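Local coordinates for protein trilobed Protease (Pyrococcus furiosus, PDB 2GOP) that is probably a peptide-degrading hydrolase, the trilobed protease, whose seven-bladed beta-propeller domain has an open Velcro topology, at residues A[69-74]-A[91-96]. Residues are numbered along the deposited sequence; the frame is centred on the assembly and turned at random.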
loop_
_atom_site.group_PDB
_atom_site.type_symbol
_atom_site.label_atom_id
_atom_site.label_comp_id
_atom_site.label_asym_id
_atom_site.label_seq_id
_atom_site.Cartn_x
_atom_site.Cartn_y
_atom_site.Cartn_z
ATOM N N ASP A 69 27.820 5.067 -16.669
ATOM C CA ASP A 69 28.950 5.746 -17.324
ATOM C C ASP A 69 28.650 7.192 -17.724
ATOM O O ASP A 69 29.474 7.849 -18.352
ATOM C CB ASP A 69 29.438 4.939 -18.533
ATOM C CG ASP A 69 28.449 4.914 -19.683
ATOM O OD1 ASP A 69 27.342 5.485 -19.579
ATOM O OD2 ASP A 69 28.785 4.292 -20.707
ATOM N N GLY A 70 27.461 7.678 -17.382
ATOM C CA GLY A 70 27.067 9.047 -17.682
ATOM C C GLY A 70 26.898 9.399 -19.151
ATOM O O GLY A 70 26.753 10.568 -19.476
ATOM N N LYS A 71 26.906 8.408 -20.038
ATOM C CA LYS A 71 26.828 8.658 -21.496
ATOM C C LYS A 71 25.407 8.588 -22.056
ATOM O O LYS A 71 25.154 9.054 -23.160
ATOM C CB LYS A 71 27.692 7.664 -22.262
ATOM C CG LYS A 71 29.189 7.809 -22.024
ATOM C CD LYS A 71 29.948 6.765 -22.822
ATOM C CE LYS A 71 31.434 6.724 -22.453
ATOM N NZ LYS A 71 32.164 5.701 -23.259
ATOM N N LYS A 72 24.487 7.996 -21.302
ATOM C CA LYS A 72 23.099 7.862 -21.741
ATOM C C LYS A 72 22.114 8.208 -20.643
ATOM O O LYS A 72 22.433 8.159 -19.461
ATOM C CB LYS A 72 22.822 6.428 -22.190
ATOM C CG LYS A 72 23.687 5.965 -23.333
ATOM C CD LYS A 72 23.332 4.567 -23.757
ATOM C CE LYS A 72 24.282 4.056 -24.845
ATOM N NZ LYS A 72 24.489 5.039 -25.948
ATOM N N ILE A 73 20.894 8.520 -21.052
ATOM C CA ILE A 73 19.785 8.633 -20.119
ATOM C C ILE A 73 18.546 7.946 -20.698
ATOM O O ILE A 73 18.162 8.185 -21.839
ATOM C CB ILE A 73 19.499 10.122 -19.741
ATOM C CG1 ILE A 73 18.428 10.204 -18.655
ATOM C CG2 ILE A 73 19.091 10.929 -20.958
ATOM C CD1 ILE A 73 18.379 11.534 -17.964
ATOM N N ALA A 74 17.942 7.067 -19.908
ATOM C CA ALA A 74 16.666 6.474 -20.261
ATOM C C ALA A 74 15.568 7.273 -19.563
ATOM O O ALA A 74 15.782 7.840 -18.486
ATOM C CB ALA A 74 16.618 4.997 -19.844
ATOM N N ASP A 91 21.086 9.732 -26.076
ATOM C CA ASP A 91 22.521 9.613 -26.094
ATOM C C ASP A 91 23.098 11.002 -25.855
ATOM O O ASP A 91 23.040 11.869 -26.729
ATOM C CB ASP A 91 22.959 9.045 -27.433
ATOM C CG ASP A 91 24.385 8.571 -27.423
ATOM O OD1 ASP A 91 25.282 9.381 -27.093
ATOM O OD2 ASP A 91 24.604 7.384 -27.750
ATOM N N LEU A 92 23.638 11.211 -24.661
ATOM C CA LEU A 92 24.132 12.527 -24.259
ATOM C C LEU A 92 25.385 12.960 -25.039
ATOM O O LEU A 92 25.688 14.152 -25.101
ATOM C CB LEU A 92 24.426 12.560 -22.752
ATOM C CG LEU A 92 23.277 12.241 -21.783
ATOM C CD1 LEU A 92 23.772 12.382 -20.366
ATOM C CD2 LEU A 92 22.080 13.148 -22.007
ATOM N N GLU A 93 26.094 11.999 -25.633
ATOM C CA GLU A 93 27.276 12.289 -26.459
ATOM C C GLU A 93 26.887 12.686 -27.878
ATOM O O GLU A 93 27.350 13.720 -28.397
ATOM C CB GLU A 93 28.215 11.080 -26.502
ATOM C CG GLU A 93 28.601 10.578 -25.120
ATOM C CD GLU A 93 29.857 9.726 -25.120
ATOM O OE1 GLU A 93 29.965 8.808 -25.966
ATOM O OE2 GLU A 93 30.729 9.972 -24.255
ATOM N N THR A 94 26.041 11.871 -28.507
ATOM C CA THR A 94 25.623 12.123 -29.891
ATOM C C THR A 94 24.418 13.066 -29.996
ATOM O O THR A 94 24.014 13.433 -31.105
ATOM C CB THR A 94 25.299 10.809 -30.639
ATOM O OG1 THR A 94 24.110 10.222 -30.099
ATOM C CG2 THR A 94 26.457 9.818 -30.526
ATOM N N LEU A 95 23.851 13.454 -28.854
ATOM C CA LEU A 95 22.681 14.341 -28.810
ATOM C C LEU A 95 21.528 13.814 -29.667
ATOM O O LEU A 95 20.968 14.537 -30.498
ATOM C CB LEU A 95 23.055 15.770 -29.244
ATOM C CG LEU A 95 24.132 16.497 -28.439
ATOM C CD1 LEU A 95 24.477 17.815 -29.112
ATOM C CD2 LEU A 95 23.690 16.724 -26.997
ATOM N N SER A 96 21.186 12.544 -29.472
ATOM C CA SER A 96 20.048 11.940 -30.159
ATOM C C SER A 96 19.239 11.104 -29.180
ATOM O O SER A 96 19.792 10.538 -28.240
ATOM C CB SER A 96 20.516 11.077 -31.329
ATOM O OG SER A 96 21.419 10.078 -30.901
#
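Lys72 and Asp91 pair across neighbouring antiparallel strands of one four-stranded propeller blade, at a non-hydrogen-bonded position with both side chains on the same face. The lysine chain runs extended and bends only at its last torsion (chi4 -47°), which turns NZ into a salt bridge with Asp91 OD2, 3.0 Å away. The other carboxylate oxygen, Asp91 OD1, works within its own turn: it accepts a hydrogen bond from Thr94 N at 3.0 Å, from above the carboxylate plane, and a weak one from Glu93 N, an Asx motif. Leu95 and Ser96 lie opposite Asp91 as a G1 beta bulge in the turn to strand 96-103. Beyond the bridge the main chains are joined by a hydrogen bond from Leu92 N to Lys71 O (3.0 Å, N-H...O 142°). On the face opposite Lys72, Ile73 CG2 meets Leu92 CD2, from the turn, at 3.9 Å; both side chains also touch Ile47 of the preceding blade. Leu92 CD1 lies 3.6 Å from Gly70 O. At the exposed edge the Glu93 carboxylate lies across the Lys71 methylenes, Glu93 OE2 3.5 Å from Lys71 CG; Lys71 NZ, 4.6 Å from Glu93 OE2, is near the opposite charge without contacting it. Asp91 thus divides its oxygens, OD2 tying strand to strand and OD1 shaping the turn, the lysine charge probably stabilising its ionised form.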